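Local coordinates for MgGH51 (Meripilus giganteus, PDB 6ZPV), which probably hydrolyses terminal alpha-L-arabinofuranosyl residues from arabinose-containing polysaccharides, as a fungal glycosidase of family GH51, at residues 113-118 / 158-163; 129-134 / 142-147. One frame throughout, in Å; residues are numbered along the deposited sequence. Where two conformers were deposited one is given.

Contact 1 (113-118 / 158-163); sequences KASLFF and QINLEL. With NAG (2-acetamido-2-deoxy-beta-D-glucopyranose), chain E; NAG (2-acetamido-2-deoxy-beta-D-glucopyranose), chain B.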
loop_
_atom_site.group_PDB
_atom_site.type_symbol
_atom_site.label_atom_id
_atom_site.label_comp_id
_atom_site.label_asym_id
_atom_site.label_seq_id
_atom_site.Cartn_x
_atom_site.Cartn_y
_atom_site.Cartn_z
ATOM N N LYS A 113 -19.574 -6.426 10.578
ATOM C CA LYS A 113 -19.855 -7.843 10.249
ATOM C C LYS A 113 -18.902 -8.742 11.004
ATOM O O LYS A 113 -17.702 -8.724 10.708
ATOM C CB LYS A 113 -19.838 -8.098 8.773
ATOM C CG LYS A 113 -20.932 -7.391 7.967
ATOM C CD LYS A 113 -20.761 -7.712 6.483
ATOM C CE LYS A 113 -21.902 -7.392 5.562
ATOM N NZ LYS A 113 -22.987 -6.708 6.267
ATOM N N ALA A 114 -19.391 -9.501 11.977
ATOM C CA ALA A 114 -18.583 -10.472 12.735
ATOM C C ALA A 114 -18.872 -11.866 12.204
ATOM O O ALA A 114 -20.048 -12.202 11.912
ATOM C CB ALA A 114 -18.942 -10.426 14.194
ATOM N N SER A 115 -17.874 -12.712 12.155
ATOM C CA SER A 115 -18.107 -14.117 11.824
ATOM C C SER A 115 -17.014 -14.969 12.494
ATOM O O SER A 115 -15.916 -14.508 12.854
ATOM C CB SER A 115 -18.176 -14.317 10.354
ATOM O OG SER A 115 -16.928 -14.047 9.716
ATOM N N LEU A 116 -17.312 -16.254 12.590
ATOM C CA LEU A 116 -16.404 -17.252 13.138
ATOM C C LEU A 116 -16.894 -18.633 12.736
ATOM O O LEU A 116 -18.058 -18.784 12.347
ATOM C CB LEU A 116 -16.244 -17.118 14.644
ATOM C CG LEU A 116 -17.508 -17.259 15.499
ATOM C CD1 LEU A 116 -17.940 -18.717 15.686
ATOM C CD2 LEU A 116 -17.313 -16.635 16.855
ATOM N N PHE A 117 -16.041 -19.626 12.872
ATOM C CA PHE A 117 -16.410 -21.041 12.786
ATOM C C PHE A 117 -16.218 -21.656 14.144
ATOM O O PHE A 117 -15.208 -21.365 14.830
ATOM C CB PHE A 117 -15.597 -21.742 11.710
ATOM C CG PHE A 117 -15.959 -21.418 10.290
ATOM C CD1 PHE A 117 -15.550 -20.209 9.723
ATOM C CD2 PHE A 117 -16.695 -22.280 9.513
ATOM C CE1 PHE A 117 -15.871 -19.887 8.407
ATOM C CE2 PHE A 117 -17.031 -21.954 8.223
ATOM C CZ PHE A 117 -16.623 -20.760 7.680
ATOM N N PHE A 118 -17.075 -22.612 14.492
ATOM C CA PHE A 118 -16.909 -23.361 15.734
ATOM C C PHE A 118 -17.334 -24.811 15.560
ATOM O O PHE A 118 -18.138 -25.128 14.674
ATOM C CB PHE A 118 -17.683 -22.756 16.924
ATOM C CG PHE A 118 -19.170 -23.034 16.933
ATOM C CD1 PHE A 118 -20.068 -22.364 16.097
ATOM C CD2 PHE A 118 -19.680 -24.073 17.699
ATOM C CE1 PHE A 118 -21.402 -22.700 16.049
ATOM C CE2 PHE A 118 -21.020 -24.421 17.654
ATOM C CZ PHE A 118 -21.887 -23.729 16.819
ATOM N N GLN A 158 -20.427 -22.030 10.684
ATOM C CA GLN A 158 -20.169 -20.605 10.655
ATOM C C GLN A 158 -21.286 -19.880 11.373
ATOM O O GLN A 158 -22.470 -20.137 11.153
ATOM C CB GLN A 158 -19.998 -20.067 9.244
ATOM C CG GLN A 158 -19.322 -18.692 9.232
ATOM C CD GLN A 158 -19.149 -18.036 7.876
ATOM O OE1 GLN A 158 -20.059 -18.114 7.079
ATOM N NE2 GLN A 158 -18.052 -17.288 7.676
ATOM N N ILE A 159 -20.896 -18.888 12.180
ATOM C CA ILE A 159 -21.764 -17.860 12.806
ATOM C C ILE A 159 -21.508 -16.532 12.082
ATOM O O ILE A 159 -20.346 -16.166 11.916
ATOM C CB ILE A 159 -21.528 -17.767 14.337
ATOM C CG1 ILE A 159 -22.034 -19.024 15.064
ATOM C CG2 ILE A 159 -22.077 -16.487 14.922
ATOM C CD1 ILE A 159 -21.802 -19.056 16.595
ATOM N N ASN A 160 -22.557 -15.830 11.698
ATOM C CA ASN A 160 -22.477 -14.488 11.085
ATOM C C ASN A 160 -23.436 -13.569 11.823
ATOM O O ASN A 160 -24.633 -13.817 11.770
ATOM C CB ASN A 160 -22.857 -14.570 9.592
ATOM C CG ASN A 160 -21.928 -15.389 8.744
ATOM O OD1 ASN A 160 -20.888 -14.883 8.322
ATOM N ND2 ASN A 160 -22.291 -16.652 8.546
ATOM N N LEU A 161 -22.919 -12.568 12.491
ATOM C CA LEU A 161 -23.733 -11.629 13.249
ATOM C C LEU A 161 -23.251 -10.195 13.024
ATOM O O LEU A 161 -22.027 -9.946 13.085
ATOM C CB LEU A 161 -23.665 -11.928 14.756
ATOM C CG LEU A 161 -24.260 -13.287 15.160
ATOM C CD1 LEU A 161 -23.830 -13.655 16.549
ATOM C CD2 LEU A 161 -25.791 -13.264 15.046
ATOM N N GLU A 162 -24.166 -9.281 12.747
ATOM C CA GLU A 162 -23.840 -7.851 12.655
ATOM C C GLU A 162 -23.739 -7.264 14.057
ATOM O O GLU A 162 -24.348 -7.723 15.022
ATOM C CB GLU A 162 -24.852 -7.118 11.794
ATOM C CG GLU A 162 -24.783 -7.487 10.313
ATOM C CD GLU A 162 -25.778 -6.769 9.435
ATOM O OE1 GLU A 162 -26.645 -6.082 9.977
ATOM O OE2 GLU A 162 -25.607 -6.844 8.239
ATOM N N LEU A 163 -22.982 -6.162 14.159
ATOM C CA LEU A 163 -22.869 -5.340 15.375
ATOM C C LEU A 163 -23.202 -3.882 15.051
ATOM O O LEU A 163 -22.717 -3.350 14.078
ATOM C CB LEU A 163 -21.479 -5.448 15.975
ATOM C CG LEU A 163 -21.118 -6.837 16.473
ATOM C CD1 LEU A 163 -19.639 -6.877 16.885
ATOM C CD2 LEU A 163 -21.964 -7.291 17.633
HETATM C C1 NAG E . -27.525 -9.678 14.754
HETATM C C2 NAG E . -28.264 -8.365 14.477
HETATM C C3 NAG E . -29.329 -8.583 13.378
HETATM C C4 NAG E . -28.702 -9.260 12.165
HETATM C C5 NAG E . -27.973 -10.545 12.583
HETATM C C6 NAG E . -27.304 -11.262 11.439
HETATM C C7 NAG E . -28.280 -6.875 16.403
HETATM C C8 NAG E . -28.985 -6.571 17.724
HETATM N N2 NAG E . -28.876 -7.844 15.644
HETATM O O3 NAG E . -29.842 -7.318 13.033
HETATM O O4 NAG E . -29.756 -9.616 11.219
HETATM O O5 NAG E . -27.003 -10.186 13.569
HETATM O O6 NAG E . -26.389 -10.345 10.862
HETATM O O7 NAG E . -27.206 -6.327 16.098
HETATM C C1 NAG B . -29.607 -9.093 9.930
HETATM C C2 NAG B . -30.516 -9.895 8.990
HETATM C C3 NAG B . -30.540 -9.179 7.642
HETATM C C4 NAG B . -30.911 -7.701 7.841
HETATM C C5 NAG B . -29.970 -7.040 8.833
HETATM C C6 NAG B . -30.343 -5.621 9.160
HETATM C C7 NAG B . -30.612 -12.313 9.645
HETATM C C8 NAG B . -30.021 -13.690 9.407
HETATM N N2 NAG B . -30.101 -11.303 8.927
HETATM O O3 NAG B . -31.480 -9.784 6.773
HETATM O O4 NAG B . -30.809 -6.952 6.600
HETATM O O5 NAG B . -30.061 -7.753 10.070
HETATM O O6 NAG B . -31.710 -5.727 9.560
HETATM O O7 NAG B . -31.509 -12.115 10.471
HETATM O O HOH W 1 -24.683 -9.247 7.212
HETATM O O HOH W 2 -15.513 -16.363 9.269
#

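Contact 2 (129-134 / 142-147); sequences ALTVGL and LAQNST. With NAG (2-acetamido-2-deoxy-beta-D-glucopyranose), chain E.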
loop_
_atom_site.group_PDB
_atom_site.type_symbol
_atom_site.label_atom_id
_atom_site.label_comp_id
_atom_site.label_asym_id
_atom_site.label_seq_id
_atom_site.Cartn_x
_atom_site.Cartn_y
_atom_site.Cartn_z
ATOM N N ALA A 129 -26.691 -19.243 24.608
ATOM C CA ALA A 129 -26.317 -18.217 23.605
ATOM C C ALA A 129 -24.805 -18.081 23.521
ATOM O O ALA A 129 -24.120 -18.035 24.548
ATOM C CB ALA A 129 -26.903 -16.873 24.036
ATOM N N LEU A 130 -24.327 -17.908 22.287
ATOM C CA LEU A 130 -22.955 -17.474 21.972
ATOM C C LEU A 130 -23.098 -15.992 21.660
ATOM O O LEU A 130 -23.874 -15.625 20.716
ATOM C CB LEU A 130 -22.463 -18.310 20.805
ATOM C CG LEU A 130 -21.095 -18.064 20.178
ATOM C CD1 LEU A 130 -20.816 -16.660 19.707
ATOM C CD2 LEU A 130 -19.916 -18.695 20.841
ATOM N N THR A 131 -22.430 -15.125 22.401
ATOM C CA THR A 131 -22.470 -13.682 22.221
ATOM C C THR A 131 -21.147 -13.236 21.599
ATOM O O THR A 131 -20.078 -13.635 22.024
ATOM C CB THR A 131 -22.709 -12.971 23.548
ATOM O OG1 THR A 131 -23.968 -13.438 24.077
ATOM C CG2 THR A 131 -22.824 -11.465 23.396
ATOM N N VAL A 132 -21.231 -12.361 20.601
ATOM C CA VAL A 132 -20.060 -11.667 20.059
ATOM C C VAL A 132 -20.281 -10.160 20.238
ATOM O O VAL A 132 -21.441 -9.688 20.338
ATOM C CB VAL A 132 -19.788 -12.018 18.592
ATOM C CG1 VAL A 132 -19.691 -13.504 18.410
ATOM C CG2 VAL A 132 -20.780 -11.415 17.605
ATOM N N GLY A 133 -19.219 -9.398 20.250
ATOM C CA GLY A 133 -19.379 -7.954 20.420
ATOM C C GLY A 133 -18.110 -7.202 20.462
ATOM O O GLY A 133 -17.017 -7.691 20.135
ATOM N N LEU A 134 -18.274 -5.904 20.780
ATOM C CA LEU A 134 -17.177 -4.970 20.993
ATOM C C LEU A 134 -17.276 -4.428 22.446
ATOM O O LEU A 134 -18.388 -4.127 22.871
ATOM C CB LEU A 134 -17.256 -3.830 19.975
ATOM C CG LEU A 134 -16.847 -4.235 18.572
ATOM C CD1 LEU A 134 -17.458 -3.266 17.539
ATOM C CD2 LEU A 134 -15.328 -4.244 18.448
ATOM N N LEU A 142 -19.890 -2.285 24.310
ATOM C CA LEU A 142 -20.348 -1.200 23.426
ATOM C C LEU A 142 -21.302 -1.675 22.338
ATOM O O LEU A 142 -22.029 -0.872 21.753
ATOM C CB LEU A 142 -19.135 -0.589 22.749
ATOM C CG LEU A 142 -18.160 0.051 23.708
ATOM C CD1 LEU A 142 -16.888 0.297 22.910
ATOM C CD2 LEU A 142 -18.693 1.296 24.343
ATOM N N ALA A 143 -21.264 -2.948 21.987
ATOM C CA ALA A 143 -22.147 -3.536 20.980
ATOM C C ALA A 143 -22.122 -5.045 21.200
ATOM O O ALA A 143 -21.063 -5.597 21.547
ATOM C CB ALA A 143 -21.704 -3.283 19.532
ATOM N N GLN A 144 -23.244 -5.727 20.977
ATOM C CA GLN A 144 -23.280 -7.170 21.078
ATOM C C GLN A 144 -24.394 -7.737 20.199
ATOM O O GLN A 144 -25.367 -7.024 19.816
ATOM C CB GLN A 144 -23.441 -7.635 22.528
ATOM C CG GLN A 144 -24.772 -7.347 23.193
ATOM C CD GLN A 144 -24.709 -8.032 24.555
ATOM O OE1 GLN A 144 -23.832 -7.839 25.363
ATOM N NE2 GLN A 144 -25.562 -9.008 24.744
ATOM N N ASN A 145 -24.286 -9.017 19.941
ATOM C CA ASN A 145 -25.305 -9.783 19.234
ATOM C C ASN A 145 -25.106 -11.247 19.620
ATOM O O ASN A 145 -23.995 -11.622 20.026
ATOM C CB ASN A 145 -25.213 -9.573 17.719
ATOM C CG ASN A 145 -26.452 -9.888 16.933
ATOM O OD1 ASN A 145 -27.378 -10.555 17.438
ATOM N ND2 ASN A 145 -26.442 -9.457 15.665
ATOM N N SER A 146 -26.106 -12.057 19.518
ATOM C CA SER A 146 -25.924 -13.460 19.910
ATOM C C SER A 146 -26.747 -14.391 19.061
ATOM O O SER A 146 -27.718 -13.972 18.384
ATOM C CB SER A 146 -26.251 -13.608 21.351
ATOM O OG SER A 146 -27.656 -13.427 21.588
ATOM N N THR A 147 -26.450 -15.665 19.205
ATOM C CA THR A 147 -27.222 -16.731 18.579
ATOM C C THR A 147 -27.189 -17.982 19.456
ATOM O O THR A 147 -26.190 -18.208 20.163
ATOM C CB THR A 147 -26.675 -16.997 17.188
ATOM O OG1 THR A 147 -27.627 -17.794 16.493
ATOM C CG2 THR A 147 -25.324 -17.645 17.184
HETATM C C1 NAG E . -27.525 -9.678 14.754
HETATM C C2 NAG E . -28.264 -8.365 14.477
HETATM C C3 NAG E . -29.329 -8.583 13.378
HETATM C C4 NAG E . -28.702 -9.260 12.165
HETATM C C5 NAG E . -27.973 -10.545 12.583
HETATM C C6 NAG E . -27.304 -11.262 11.439
HETATM C C7 NAG E . -28.280 -6.875 16.403
HETATM C C8 NAG E . -28.985 -6.571 17.724
HETATM N N2 NAG E . -28.876 -7.844 15.644
HETATM O O3 NAG E . -29.842 -7.318 13.033
HETATM O O4 NAG E . -29.756 -9.616 11.219
HETATM O O5 NAG E . -27.003 -10.186 13.569
HETATM O O6 NAG E . -26.389 -10.345 10.862
HETATM O O7 NAG E . -27.206 -6.327 16.098
#

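Contact 1 (113-118 / 158-163)
Strand 113-118 runs antiparallel to strand 158-163 at 165°, and Ala114 with Leu161 and Leu116 with Ile159 form its two hydrogen-bonded pairs, the shortest bond being Ile159 N to Leu116 O at 2.8 Å. Phe117 and Gln158 carry the outer face. With CG anti to the backbone N (chi1 -163°), Gln158 runs extended over the ring, its CB 3.9 Å from the Phe117 centroid and its NE2 3.5 Å from Phe117 CE1. The amide is steadied beyond the ring: Asn160 ND2 gives Gln158 OE1 a hydrogen bond from above the carbonyl plane, while a water links Gln158 NE2 to Ser115 OG. An alanine in place of Phe117 takes away the ring face under Gln158, whose side chain would probably be freer to turn. On the other face, in the conformer given, Ile159 CD1 comes within 3.7 Å of Phe118 CE1, while Ile159 CB lies 3.9 Å from Leu116 CD1. This is the buried side of a beta-sandwich: Leu130 and Thr147 of the second sheet meet Ile159. Farther along the outer face, Lys113 and Glu162 lie side by side in a weak salt bridge, NZ to OE2 3.3 Å, reinforced by a water between the same two atoms. The backbone N of Glu162 is shared by two sugar oxygens, O5 and O6 of the N-acetylglucosamine of chain E, each 3.1 Å away.

Contact 2 (129-134 / 142-147)
Val132 and Asn145 exchange both backbone hydrogen bonds, each 2.9 Å from N to O, at the middle of an antiparallel pairing of strands 129-134 and 143-147. The side chain of Asn145 starts on the same face as Val132 and then leads off to a sugar. Its CB lies 3.8 Å from C1 of the N-acetylglucosamine of chain E. CG stands anti to the backbone N (chi1 -159°), and the amide beyond it divides its work. OD1 takes a weak bond from Ser146 N at 2.9 Å, whereas ND2 is joined covalently to C1 at 1.4 Å and also hydrogen-bonds Glu162 O of the facing sheet, which should help to fix the amide. On the opposite face, Thr131 CG2 rests 3.9 Å from Gln144 NE2, the two side chains crossing at a slant. Gly133 is almost fully extended, and a CB there would run into Ala143 O. At the turn end, Leu134 O accepts from both Leu142 N (2.8 Å) and Ala143 N (3.2 Å), approached from one face of its plane. Two residues opposite one make a classic beta bulge, here in a beta hairpin whose second strand carries an N-glycosylation sequon, Asn145-Ser146-Thr147, with its glycan in place.

How the contacts relate
Followed from the N terminus, the chain has already laid down four strands of the two sheets when it reaches strand 112-119. It then crosses to the other sheet for the hairpin of strands 127-136 and 141-150 and returns as strand 157-163. Contact 2 closes the short hairpin loop; contact 1 closes the wider loop in which that hairpin is nested, a pairing order consistent with a jelly-roll sandwich. Each contact adds an outermost strand, 141-150 or 157-163, to its own five-stranded sheet. Their centres are about 10 Å apart, and Leu163 CD2 bridges the layers, packing 3.7 Å from Val132 O. The same N-acetylglucosamine touches both contacts.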